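Local coordinates for beta-glucosidase (Chaetomella raphigera, PDB 6JXG), which probably hydrolyses terminal, non-reducing beta-D-glucosyl residues with release of beta-D-glucose, a step in cellulose breakdown, at residues A[330-335]-A[521-526]; A[482-487]-A[504-509]. All blocks are in the same frame, centred on the assembly; numbering follows the deposited sequence.

Both contacts gather around the two ends of helix 511-519: interaction 2 uses the loop that leads into it, 504-509, and interaction 1 the loop that follows it, 521-526. Their centres lie about 14 Å apart, and they meet where A330 packs on S507. Interaction 2 is wholly buried, about 12 Å from the centre of the chain, and joins the ends of two adjacent parallel strands through a neutral asparagine amide, a backbone carbonyl, valine methyls and water. Interaction 1, about 19 Å out and partly exposed, joins the C-terminal part of helix 323-332 to 521-526, and its polar side is a charged R331-D332 pair with two water relays.

Interaction 1 (A[330-335]-A[521-526]); sequences ARDGIV and GSVSPS
R331 and V523 supply the apolar part of this contact, their side chains crossing at about a right angle. CD of R331 rests 4.0 Å from CG2 of V523. The arginine chain leaves with CG anti to the backbone N (chi1 174°) and bends at chi3, which brings its aliphatic part to the valine while the guanidinium turns back to D332. Farther along, CB of P525 lies 4.4 Å from O of I334, and the side chains of I334 and P525 both touch I518 of helix 511-519.

The charged part lies within 330-335. R331 holds D332 in a two-nitrogen, side-on salt bridge, NE to OD1 at 2.7 Å and NH2 to OD2 at 3.1 Å. The oxygens lie nearly in the guanidinium plane, but the nitrogens approach them from above the carboxylate plane.

Two waters join the segments. Water 1, 2.8 Å from N of S526, ties it to the R331 and I334 carbonyls. Water 2 is 2.9 Å from OD1 of D332, 2.8 Å from O of S524 and 2.7 Å from OG of S526.

In the family 3 C-terminal domain, helix 323-332 thus meets the loop after helix 511-519 just before edge strand 335-339. The S526 hydroxyl also bonds K655 in the fibronectin type III-like range, while R331 would probably favour a charged D332.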
# COMPACT_ATOMS: atom_id res chain seq x y z
N ALA A 330 -10.76 1.45 -8.77
CA ALA A 330 -11.64 0.31 -8.55
C ALA A 330 -11.76 -0.49 -9.83
O ALA A 330 -11.81 -1.71 -9.81
CB ALA A 330 -13.01 0.74 -8.11
N ARG A 331 -11.76 0.21 -10.96
CA ARG A 331 -11.84 -0.46 -12.26
C ARG A 331 -10.51 -1.05 -12.72
O ARG A 331 -10.38 -2.21 -13.10
CB ARG A 331 -12.38 0.58 -13.29
CG ARG A 331 -12.44 0.19 -14.75
CD ARG A 331 -12.80 1.45 -15.58
NE ARG A 331 -11.58 2.22 -15.68
CZ ARG A 331 -11.42 3.56 -15.73
NH1 ARG A 331 -12.42 4.36 -15.67
NH2 ARG A 331 -10.18 4.09 -15.90
N ASP A 332 -9.49 -0.20 -12.79
CA ASP A 332 -8.26 -0.55 -13.45
C ASP A 332 -7.32 -1.40 -12.59
O ASP A 332 -6.32 -1.87 -13.08
CB ASP A 332 -7.51 0.68 -13.95
CG ASP A 332 -8.19 1.45 -15.05
OD1 ASP A 332 -9.21 0.99 -15.61
OD2 ASP A 332 -7.61 2.50 -15.42
N GLY A 333 -7.64 -1.63 -11.32
CA GLY A 333 -6.88 -2.56 -10.50
C GLY A 333 -7.48 -3.94 -10.42
O GLY A 333 -6.89 -4.82 -9.76
N ILE A 334 -8.67 -4.12 -10.99
CA ILE A 334 -9.23 -5.47 -11.17
C ILE A 334 -8.30 -6.35 -11.98
O ILE A 334 -7.78 -5.90 -12.96
CB ILE A 334 -10.62 -5.40 -11.78
CG1 ILE A 334 -11.60 -4.71 -10.79
CG2 ILE A 334 -11.10 -6.79 -12.14
CD1 ILE A 334 -13.03 -4.54 -11.33
N VAL A 335 -8.08 -7.60 -11.58
CA VAL A 335 -7.27 -8.49 -12.33
C VAL A 335 -8.15 -9.64 -12.83
O VAL A 335 -8.77 -10.33 -12.04
CB VAL A 335 -6.12 -9.06 -11.47
CG1 VAL A 335 -5.24 -9.97 -12.32
CG2 VAL A 335 -5.32 -7.92 -10.87
N GLY A 521 -17.97 -4.92 -20.20
CA GLY A 521 -17.06 -4.69 -21.29
C GLY A 521 -16.84 -3.26 -21.74
O GLY A 521 -16.29 -3.07 -22.82
N SER A 522 -17.24 -2.25 -20.96
CA SER A 522 -16.96 -0.88 -21.38
C SER A 522 -15.47 -0.69 -21.44
O SER A 522 -14.95 0.05 -22.30
CB SER A 522 -17.63 0.18 -20.46
OG SER A 522 -17.22 0.05 -19.09
N VAL A 523 -14.76 -1.38 -20.54
CA VAL A 523 -13.31 -1.27 -20.54
C VAL A 523 -12.77 -2.67 -20.37
O VAL A 523 -13.41 -3.52 -19.72
CB VAL A 523 -12.88 -0.40 -19.34
CG1 VAL A 523 -11.40 -0.43 -19.14
CG2 VAL A 523 -13.41 1.02 -19.56
N SER A 524 -11.63 -2.92 -20.99
CA SER A 524 -10.92 -4.17 -20.81
C SER A 524 -10.18 -4.18 -19.45
O SER A 524 -9.58 -3.16 -19.08
CB SER A 524 -9.97 -4.33 -21.96
OG SER A 524 -9.25 -5.49 -21.82
N PRO A 525 -10.18 -5.32 -18.71
CA PRO A 525 -9.47 -5.28 -17.45
C PRO A 525 -7.98 -5.16 -17.74
O PRO A 525 -7.48 -5.72 -18.78
CB PRO A 525 -9.80 -6.60 -16.81
CG PRO A 525 -10.17 -7.51 -17.95
CD PRO A 525 -10.88 -6.59 -18.89
N SER A 526 -7.29 -4.40 -16.90
CA SER A 526 -5.86 -4.09 -17.15
C SER A 526 -4.96 -4.26 -15.89
O SER A 526 -3.76 -3.86 -15.89
CB SER A 526 -5.72 -2.68 -17.74
OG SER A 526 -6.07 -1.71 -16.76
O HOH W 1 -8.92 -3.86 -14.63
O HOH W 2 -8.79 -1.54 -16.89

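Interaction 2 (A[482-487]-A[504-509]); sequences NSVGPL and AGVSGQ
N482 lies against the G505 carbonyl and CB of A504, and its side chain curls round the carbonyl oxygen. Already at the main chain, CA of N482 makes a CA-H...O contact with O of G505. CB comes next, 3.3 Å from that same oxygen, and CG of N482 follows at 3.5 Å from it. With CG anti to its own carbonyl carbon (chi1 -73°), the amide stays beside the G505 carbonyl, and its OD1 stands 2.9 Å from O of G505. Two acceptors face each other there, so this is proximity and not a bond. OD1 also touches CB of A504 at 3.6 Å and takes a weak hydrogen bond from water 3, which in turn accepts the N-H of S507. At the other tip ND2 donates to D358, which fixes the rotation of the amide.

V506 makes the apolar half. Its CG1 lies 3.8 Å from C of S483 and 4.2 Å from CG1 of V484, while CG2 reaches the S483 carbonyl oxygen and CA of V484. An alanine here would probably open a gap beside the S483-V484 peptide and leave CG1 of V484 without its partner. Water 4 joins the backbones, accepting from N of S483 and N of G505 at 3.0 Å each.

The contact sits where 477-483 and 498-503, adjacent parallel strands of the family 3 C-terminal domain, pass into loops at their C-terminal ends. A438 of strand 431-438 bonds the backbone of N482 and V484, and T74 of the N-terminal range bonds the V506 carbonyl.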
# COMPACT_ATOMS: atom_id res chain seq x y z
N ASN A 482 -13.67 -10.55 -3.93
CA ASN A 482 -13.19 -9.33 -3.25
C ASN A 482 -12.33 -9.76 -2.05
O ASN A 482 -12.86 -10.13 -1.01
CB ASN A 482 -14.39 -8.46 -2.84
CG ASN A 482 -15.05 -7.78 -3.99
OD1 ASN A 482 -14.50 -6.78 -4.59
ND2 ASN A 482 -16.21 -8.28 -4.37
N SER A 483 -10.98 -9.70 -2.19
CA SER A 483 -10.09 -10.17 -1.16
C SER A 483 -8.95 -9.22 -0.91
O SER A 483 -8.43 -8.58 -1.83
CB SER A 483 -9.46 -11.51 -1.59
OG SER A 483 -8.45 -11.99 -0.72
N VAL A 484 -8.59 -9.16 0.37
CA VAL A 484 -7.44 -8.39 0.88
C VAL A 484 -6.10 -8.92 0.48
O VAL A 484 -5.09 -8.23 0.65
CB VAL A 484 -7.49 -8.25 2.41
CG1 VAL A 484 -8.74 -7.47 2.78
CG2 VAL A 484 -7.51 -9.62 3.13
N GLY A 485 -6.05 -10.17 -0.03
CA GLY A 485 -4.78 -10.75 -0.37
C GLY A 485 -4.91 -12.10 -1.00
O GLY A 485 -6.02 -12.55 -1.20
N PRO A 486 -3.78 -12.75 -1.27
CA PRO A 486 -3.77 -14.07 -1.91
C PRO A 486 -4.72 -15.04 -1.25
O PRO A 486 -4.90 -15.06 -0.00
CB PRO A 486 -2.32 -14.55 -1.70
CG PRO A 486 -1.52 -13.34 -1.42
CD PRO A 486 -2.43 -12.32 -0.87
N LEU A 487 -5.31 -15.87 -2.09
CA LEU A 487 -6.11 -16.98 -1.68
C LEU A 487 -5.67 -18.21 -2.55
O LEU A 487 -5.27 -18.06 -3.68
CB LEU A 487 -7.59 -16.73 -1.89
CG LEU A 487 -8.24 -15.63 -1.09
CD1 LEU A 487 -9.60 -15.31 -1.58
CD2 LEU A 487 -8.27 -16.18 0.35
N ALA A 504 -11.23 -8.96 -8.00
CA ALA A 504 -11.70 -7.56 -8.03
C ALA A 504 -11.09 -6.71 -6.93
O ALA A 504 -11.21 -5.49 -6.95
CB ALA A 504 -13.21 -7.56 -7.87
N GLY A 505 -10.46 -7.38 -5.94
CA GLY A 505 -9.78 -6.71 -4.83
C GLY A 505 -10.69 -6.04 -3.84
O GLY A 505 -11.82 -6.48 -3.66
N VAL A 506 -10.21 -4.94 -3.24
CA VAL A 506 -10.88 -4.24 -2.16
C VAL A 506 -10.68 -2.75 -2.44
O VAL A 506 -9.61 -2.19 -2.31
CB VAL A 506 -10.40 -4.67 -0.76
CG1 VAL A 506 -10.98 -6.04 -0.43
CG2 VAL A 506 -8.89 -4.85 -0.72
N SER A 507 -11.76 -2.17 -2.95
CA SER A 507 -11.66 -1.00 -3.82
C SER A 507 -12.50 0.22 -3.45
O SER A 507 -12.65 1.13 -4.26
CB SER A 507 -11.89 -1.40 -5.32
OG SER A 507 -13.20 -1.87 -5.60
N GLY A 508 -12.95 0.31 -2.20
CA GLY A 508 -13.54 1.55 -1.75
C GLY A 508 -14.91 1.80 -2.32
O GLY A 508 -15.56 0.91 -2.92
N GLN A 509 -15.34 3.07 -2.21
CA GLN A 509 -16.74 3.45 -2.43
C GLN A 509 -17.29 3.17 -3.81
O GLN A 509 -18.53 2.89 -3.95
CB GLN A 509 -16.98 4.93 -2.08
CG GLN A 509 -16.27 5.94 -3.01
CD GLN A 509 -16.28 7.34 -2.43
OE1 GLN A 509 -15.97 7.53 -1.25
NE2 GLN A 509 -16.64 8.32 -3.25
O HOH W 3 -14.21 -3.76 -3.23
O HOH W 4 -9.63 -10.07 -4.88